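Local coordinates for protein internalin (Listeria monocytogenes serotype 4b, PDB 4FMZ) that probably mediates adhesion to or invasion of host cells through a curved leucine-rich-repeat domain, as in other internalins, at residues L316-Q320 with N321-D325; L226-N230 with N231-D235; T212-T215 with P216-N219. All blocks are in the same frame, centred on the assembly; numbering follows the deposited sequence.

Contact 1 (L316-Q320 with N321-D325); sequences LFLSQ and NHITD. With EDO (1,2-ethanediol), chain G.
N321 folds its carboxamide back over the turn until ND2 lies against the backbone carbonyl of L318, three residues earlier, with L318 O at 2.8 Å from N321 ND2. The bond is nearly straight, 165° at the hydrogen, and the oxygen lies in the plane of the amide; the donor, however, stands well above the carbonyl plane of L318. A chi1 of -82° sets CG of N321 beside its own backbone N, which directs ND2 at L318 O. Its other partners lie in the preceding coil, where ND2 also donates to L294 O and OD1 accepts from L299 N, so both ends of the amide are engaged. L318 O takes a second bond, from a 1,2-ethanediol probably left by the crystallisation liquor, at 2.6 Å from EDO O1. The same hydroxyl oxygen lies 3.6 Å from I323 CD1, the methyl that packs on L318 CB at 4.2 Å. Outside the bend, Q320 turns away to N296, and S319 OG bonds to D339 of the following coil. An asparagine in the turn after the strand, bonded to backbone groups of its own and the preceding coil, is characteristic of the leucine-rich-repeat solenoid.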
loop_
_atom_site.group_PDB
_atom_site.type_symbol
_atom_site.label_atom_id
_atom_site.label_comp_id
_atom_site.label_asym_id
_atom_site.label_seq_id
_atom_site.Cartn_x
_atom_site.Cartn_y
_atom_site.Cartn_z
ATOM N N LEU A 316 18.126 -12.845 -14.260
ATOM C CA LEU A 316 18.005 -12.388 -15.639
ATOM C C LEU A 316 16.925 -13.164 -16.376
ATOM O O LEU A 316 17.040 -14.381 -16.553
ATOM C CB LEU A 316 19.352 -12.486 -16.375
ATOM C CG LEU A 316 19.352 -12.148 -17.869
ATOM C CD1 LEU A 316 19.041 -10.651 -18.125
ATOM C CD2 LEU A 316 20.645 -12.548 -18.488
ATOM N N PHE A 317 15.868 -12.458 -16.780
ATOM C CA PHE A 317 14.786 -13.057 -17.558
ATOM C C PHE A 317 14.880 -12.576 -19.002
ATOM O O PHE A 317 14.977 -11.367 -19.259
ATOM C CB PHE A 317 13.408 -12.757 -16.953
ATOM C CG PHE A 317 12.987 -13.638 -15.787
ATOM C CD1 PHE A 317 13.922 -14.094 -14.854
ATOM C CD2 PHE A 317 11.651 -13.949 -15.581
ATOM C CE1 PHE A 317 13.533 -14.911 -13.777
ATOM C CE2 PHE A 317 11.257 -14.731 -14.483
ATOM C CZ PHE A 317 12.199 -15.194 -13.581
ATOM N N LEU A 318 14.912 -13.529 -19.944
ATOM C CA LEU A 318 15.038 -13.219 -21.367
ATOM C C LEU A 318 14.169 -14.101 -22.247
ATOM O O LEU A 318 14.272 -13.986 -23.460
ATOM C CB LEU A 318 16.502 -13.375 -21.822
ATOM C CG LEU A 318 17.478 -12.276 -21.451
ATOM C CD1 LEU A 318 18.880 -12.711 -21.723
ATOM C CD2 LEU A 318 17.171 -10.981 -22.193
ATOM N N SER A 319 13.330 -14.980 -21.674
ATOM C CA SER A 319 12.536 -15.897 -22.503
ATOM C C SER A 319 11.586 -15.163 -23.451
ATOM O O SER A 319 11.177 -14.044 -23.178
ATOM C CB SER A 319 11.752 -16.880 -21.640
ATOM O OG SER A 319 10.675 -16.274 -20.948
ATOM N N GLN A 320 11.282 -15.802 -24.589
ATOM C CA GLN A 320 10.335 -15.357 -25.613
ATOM C C GLN A 320 10.656 -13.962 -26.208
ATOM O O GLN A 320 9.812 -13.058 -26.290
ATOM C CB GLN A 320 8.884 -15.453 -25.119
ATOM C CG GLN A 320 8.502 -16.915 -24.773
ATOM C CD GLN A 320 7.016 -17.163 -24.714
ATOM O OE1 GLN A 320 6.241 -16.344 -24.222
ATOM N NE2 GLN A 320 6.597 -18.352 -25.126
ATOM N N ASN A 321 11.900 -13.841 -26.661
ATOM C CA ASN A 321 12.437 -12.759 -27.487
ATOM C C ASN A 321 12.722 -13.452 -28.831
ATOM O O ASN A 321 11.969 -14.368 -29.177
ATOM C CB ASN A 321 13.690 -12.144 -26.836
ATOM C CG ASN A 321 13.359 -11.140 -25.770
ATOM O OD1 ASN A 321 13.011 -10.007 -26.065
ATOM N ND2 ASN A 321 13.480 -11.523 -24.512
ATOM N N HIS A 322 13.844 -13.159 -29.507
ATOM C CA HIS A 322 14.269 -13.859 -30.749
ATOM C C HIS A 322 15.748 -14.276 -30.601
ATOM O O HIS A 322 16.521 -14.139 -31.545
ATOM C CB HIS A 322 14.079 -12.962 -32.014
ATOM C CG HIS A 322 12.774 -12.247 -32.063
ATOM N ND1 HIS A 322 11.581 -12.931 -32.228
ATOM C CD2 HIS A 322 12.508 -10.928 -31.931
ATOM C CE1 HIS A 322 10.630 -12.011 -32.167
ATOM N NE2 HIS A 322 11.139 -10.792 -32.007
ATOM N N ILE A 323 16.150 -14.737 -29.404
ATOM C CA ILE A 323 17.553 -15.068 -29.128
ATOM C C ILE A 323 17.815 -16.537 -29.391
ATOM O O ILE A 323 17.070 -17.389 -28.902
ATOM C CB ILE A 323 17.932 -14.665 -27.678
ATOM C CG1 ILE A 323 17.617 -13.180 -27.422
ATOM C CG2 ILE A 323 19.399 -14.989 -27.336
ATOM C CD1 ILE A 323 17.189 -12.910 -25.945
ATOM N N THR A 324 18.897 -16.829 -30.137
ATOM C CA THR A 324 19.305 -18.204 -30.439
ATOM C C THR A 324 20.738 -18.476 -29.945
ATOM O O THR A 324 21.161 -19.637 -29.897
ATOM C CB THR A 324 19.177 -18.500 -31.940
ATOM O OG1 THR A 324 20.001 -17.592 -32.685
ATOM C CG2 THR A 324 17.727 -18.463 -32.426
ATOM N N ASP A 325 21.473 -17.410 -29.575
ATOM C CA ASP A 325 22.856 -17.511 -29.119
ATOM C C ASP A 325 23.022 -16.693 -27.855
ATOM O O ASP A 325 22.972 -15.455 -27.880
ATOM C CB ASP A 325 23.833 -17.053 -30.233
ATOM C CG ASP A 325 25.324 -17.181 -29.924
ATOM O OD1 ASP A 325 25.671 -17.659 -28.812
ATOM O OD2 ASP A 325 26.143 -16.817 -30.799
HETATM C C1 EDO G . 16.614 -16.350 -24.130
HETATM O O1 EDO G . 15.458 -15.889 -24.822
HETATM C C2 EDO G . 17.082 -17.643 -24.809
HETATM O O2 EDO G . 15.968 -18.520 -24.883
#

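Contact 2 (L226-N230 with N231-D235); sequences LKIGN and NKITD
With chi1 at -83°, N231 carries CG beside its own backbone N, and I228, with chi1 at -160°, extends CG1 away from its N; the two side chains then cross at about a right angle inside the turn. N231 ND2 comes within 3.4 Å of I228 CG1 and donates to I228 O at 3.0 Å. The oxygen lies close to the amide plane of N231, and the angle at the hydrogen is 166°, yet the donor sits high above the carbonyl plane of I228. G229 O is almost as near to N231 ND2, at 3.1 Å, but the angle is poor and the pair is not a hydrogen bond. Beyond the amide, I233 points its CB into the bend and lays CD1 across I228, 3.9 Å from I228 CG2 and 4.0 Å from I228 CG1. The same methyl lies 3.9 Å from I228 O. The rest of the polar demand is met by neighbouring coils: N231 ND2 also donates to A206 O, its OD1 accepts from I211 N, and I228 O receives N253 ND2. A buried amide with bonds at both ends is thereby fixed in rotation, and its polarity is paid for by backbone groups while I228 lays hydrocarbon against it and I233 packs on I228.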
loop_
_atom_site.group_PDB
_atom_site.type_symbol
_atom_site.label_atom_id
_atom_site.label_comp_id
_atom_site.label_asym_id
_atom_site.label_seq_id
_atom_site.Cartn_x
_atom_site.Cartn_y
_atom_site.Cartn_z
ATOM N N LEU A 226 9.359 2.539 -7.983
ATOM C CA LEU A 226 8.185 2.731 -8.822
ATOM C C LEU A 226 7.758 1.384 -9.377
ATOM O O LEU A 226 8.555 0.709 -10.020
ATOM C CB LEU A 226 8.456 3.755 -9.964
ATOM C CG LEU A 226 7.327 3.976 -10.998
ATOM C CD1 LEU A 226 6.121 4.669 -10.379
ATOM C CD2 LEU A 226 7.810 4.826 -12.146
ATOM N N LYS A 227 6.517 0.987 -9.086
ATOM C CA LYS A 227 5.891 -0.254 -9.548
ATOM C C LYS A 227 4.614 0.151 -10.266
ATOM O O LYS A 227 3.679 0.635 -9.637
ATOM C CB LYS A 227 5.615 -1.224 -8.375
ATOM C CG LYS A 227 6.848 -1.607 -7.548
ATOM C CD LYS A 227 6.484 -2.615 -6.452
ATOM C CE LYS A 227 7.679 -3.020 -5.627
ATOM N NZ LYS A 227 8.120 -1.954 -4.681
ATOM N N ILE A 228 4.600 0.051 -11.597
ATOM C CA ILE A 228 3.454 0.523 -12.368
ATOM C C ILE A 228 3.251 -0.378 -13.622
ATOM O O ILE A 228 2.895 0.095 -14.703
ATOM C CB ILE A 228 3.669 2.047 -12.672
ATOM C CG1 ILE A 228 2.364 2.790 -13.041
ATOM C CG2 ILE A 228 4.852 2.337 -13.619
ATOM C CD1 ILE A 228 2.409 4.359 -12.849
ATOM N N GLY A 229 3.418 -1.693 -13.422
ATOM C CA GLY A 229 3.170 -2.694 -14.449
ATOM C C GLY A 229 1.690 -2.771 -14.799
ATOM O O GLY A 229 0.854 -2.249 -14.055
ATOM N N ASN A 230 1.347 -3.425 -15.916
ATOM C CA ASN A 230 -0.033 -3.558 -16.406
ATOM C C ASN A 230 -0.765 -2.213 -16.472
ATOM O O ASN A 230 -1.748 -1.966 -15.757
ATOM C CB ASN A 230 -0.900 -4.566 -15.658
ATOM C CG ASN A 230 -1.903 -5.166 -16.661
ATOM O OD1 ASN A 230 -2.591 -4.468 -17.423
ATOM N ND2 ASN A 230 -1.988 -6.465 -16.751
ATOM N N ASN A 231 -0.268 -1.350 -17.333
ATOM C CA ASN A 231 -0.866 -0.063 -17.621
ATOM C C ASN A 231 -0.765 0.119 -19.139
ATOM O O ASN A 231 -0.580 -0.875 -19.854
ATOM C CB ASN A 231 -0.195 1.045 -16.812
ATOM C CG ASN A 231 -0.752 1.134 -15.418
ATOM O OD1 ASN A 231 -1.888 1.543 -15.226
ATOM N ND2 ASN A 231 -0.002 0.699 -14.424
ATOM N N LYS A 232 -0.899 1.341 -19.632
ATOM C CA LYS A 232 -0.826 1.615 -21.076
ATOM C C LYS A 232 0.277 2.646 -21.348
ATOM O O LYS A 232 0.124 3.517 -22.197
ATOM C CB LYS A 232 -2.207 2.102 -21.580
ATOM C CG LYS A 232 -3.326 1.052 -21.453
ATOM C CD LYS A 232 -4.661 1.536 -22.031
ATOM C CE LYS A 232 -5.467 2.439 -21.130
ATOM N NZ LYS A 232 -6.736 2.880 -21.773
ATOM N N ILE A 233 1.400 2.541 -20.623
ATOM C CA ILE A 233 2.510 3.488 -20.746
ATOM C C ILE A 233 3.364 3.182 -21.988
ATOM O O ILE A 233 3.739 2.029 -22.240
ATOM C CB ILE A 233 3.368 3.495 -19.452
ATOM C CG1 ILE A 233 2.509 3.876 -18.217
ATOM C CG2 ILE A 233 4.580 4.436 -19.585
ATOM C CD1 ILE A 233 3.005 3.298 -16.921
ATOM N N THR A 234 3.711 4.243 -22.728
ATOM C CA THR A 234 4.553 4.140 -23.915
ATOM C C THR A 234 5.855 4.914 -23.703
ATOM O O THR A 234 6.920 4.419 -24.064
ATOM C CB THR A 234 3.810 4.649 -25.172
ATOM O OG1 THR A 234 3.373 5.991 -24.942
ATOM C CG2 THR A 234 2.604 3.807 -25.522
ATOM N N ASP A 235 5.760 6.124 -23.106
ATOM C CA ASP A 235 6.867 7.056 -22.940
ATOM C C ASP A 235 7.443 7.067 -21.528
ATOM O O ASP A 235 6.762 7.440 -20.573
ATOM C CB ASP A 235 6.417 8.473 -23.359
ATOM C CG ASP A 235 7.506 9.528 -23.342
ATOM O OD1 ASP A 235 8.698 9.157 -23.311
ATOM O OD2 ASP A 235 7.166 10.726 -23.362
#

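Contact 3 (T212-T215 with P216-N219); sequences TDIT and PVAN
Two backbone hydrogen bonds join T212-T215 to P216-N219, each spanning three residues: V217 N donates to I214 O at 3.0 Å, and A218 N to T215 O at 3.1 Å. P216, which has no N-H to give, comes just before the two donors, and 216-219 have helical backbone angles. A third backbone bond of the same span runs from N219 N to P216 O at 3.1 Å. Side-chain bonds add to these. D213 OD1 accepts from T215 N at 2.9 Å, an Asx turn, and from T215 OG1 at 2.6 Å. The hydroxyl arrives on the syn side of that carboxylate oxygen, whereas the N-H comes from above the carboxylate plane; chi1 of T215, -67°, holds OG1 beside its own N so that one oxygen can take both. Further on, N219 ND2 reaches P216 O at 3.0 Å with the oxygen in its amide plane, joining the backbone N-H of N219 on the same face of that carbonyl. The apolar packing between I214 and V217, both buried, brings V217 CG2 to 4.0 Å from I214 CB and close to I214 O. I214 continues onto I233 of the next coil, and V217 onto L223. Short runs of successive three-residue bonds of this kind are typical of the convex side of leucine-rich-repeat proteins, where brief helical turns link one coil's ascending loop to the following strand.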
loop_
_atom_site.group_PDB
_atom_site.type_symbol
_atom_site.label_atom_id
_atom_site.label_comp_id
_atom_site.label_asym_id
_atom_site.label_seq_id
_atom_site.Cartn_x
_atom_site.Cartn_y
_atom_site.Cartn_z
ATOM N N THR A 212 -1.914 5.940 -19.123
ATOM C CA THR A 212 -1.252 6.103 -20.425
ATOM C C THR A 212 -0.058 7.063 -20.362
ATOM O O THR A 212 0.787 7.039 -21.260
ATOM C CB THR A 212 -2.256 6.626 -21.491
ATOM O OG1 THR A 212 -2.835 7.854 -21.044
ATOM C CG2 THR A 212 -3.359 5.635 -21.802
ATOM N N ASP A 213 -0.041 7.963 -19.366
ATOM C CA ASP A 213 0.952 9.022 -19.259
ATOM C C ASP A 213 1.527 9.137 -17.842
ATOM O O ASP A 213 0.778 9.330 -16.884
ATOM C CB ASP A 213 0.286 10.348 -19.685
ATOM C CG ASP A 213 1.140 11.607 -19.711
ATOM O OD1 ASP A 213 2.364 11.507 -19.486
ATOM O OD2 ASP A 213 0.583 12.689 -19.982
ATOM N N ILE A 214 2.872 9.071 -17.730
ATOM C CA ILE A 214 3.558 9.194 -16.448
ATOM C C ILE A 214 4.316 10.540 -16.309
ATOM O O ILE A 214 5.197 10.642 -15.456
ATOM C CB ILE A 214 4.473 7.978 -16.136
ATOM C CG1 ILE A 214 5.474 7.668 -17.281
ATOM C CG2 ILE A 214 3.626 6.766 -15.747
ATOM C CD1 ILE A 214 6.702 6.847 -16.857
ATOM N N THR A 215 3.921 11.585 -17.080
ATOM C CA THR A 215 4.506 12.928 -16.973
ATOM C C THR A 215 4.539 13.422 -15.484
ATOM O O THR A 215 5.616 13.863 -15.066
ATOM C CB THR A 215 3.764 13.921 -17.887
ATOM O OG1 THR A 215 4.018 13.542 -19.239
ATOM C CG2 THR A 215 4.199 15.362 -17.689
ATOM N N PRO A 216 3.462 13.285 -14.645
ATOM C CA PRO A 216 3.548 13.789 -13.254
ATOM C C PRO A 216 4.664 13.174 -12.402
ATOM O O PRO A 216 5.103 13.815 -11.449
ATOM C CB PRO A 216 2.180 13.439 -12.660
ATOM C CG PRO A 216 1.629 12.406 -13.559
ATOM C CD PRO A 216 2.092 12.799 -14.919
ATOM N N VAL A 217 5.143 11.973 -12.755
ATOM C CA VAL A 217 6.185 11.254 -12.007
ATOM C C VAL A 217 7.536 12.036 -12.075
ATOM O O VAL A 217 8.320 11.949 -11.129
ATOM C CB VAL A 217 6.306 9.772 -12.474
ATOM C CG1 VAL A 217 7.389 9.025 -11.712
ATOM C CG2 VAL A 217 4.965 9.049 -12.333
ATOM N N ALA A 218 7.760 12.848 -13.131
ATOM C CA ALA A 218 8.956 13.687 -13.251
ATOM C C ALA A 218 9.076 14.671 -12.060
ATOM O O ALA A 218 10.183 15.047 -11.700
ATOM C CB ALA A 218 8.946 14.456 -14.571
ATOM N N ASN A 219 7.947 15.041 -11.427
ATOM C CA ASN A 219 7.921 15.942 -10.256
ATOM C C ASN A 219 8.375 15.246 -8.977
ATOM O O ASN A 219 8.812 15.911 -8.039
ATOM C CB ASN A 219 6.523 16.498 -10.034
ATOM C CG ASN A 219 6.017 17.352 -11.161
ATOM O OD1 ASN A 219 6.241 18.552 -11.204
ATOM N ND2 ASN A 219 5.353 16.738 -12.118
#

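Overall arrangement
From the N terminus, the chain first meets contact 3, a helical turn on the connection between strands 203-205 and 225-227. It then runs through strand 225-227 into contact 2, the bend by which the chain leaves that strand. The two are in series, without crossing, yet they touch: I214 CG2 lies 3.7 Å from I233 CD1, and K232 packs on T212, so successive coils are joined side by side. Contact 1 comes much later, after strand 315-317 near the C-terminal end, and repeats the bend of contact 2 with its centre about 22 Å away. Together they sample the strand exit and the helical turn of one solenoid.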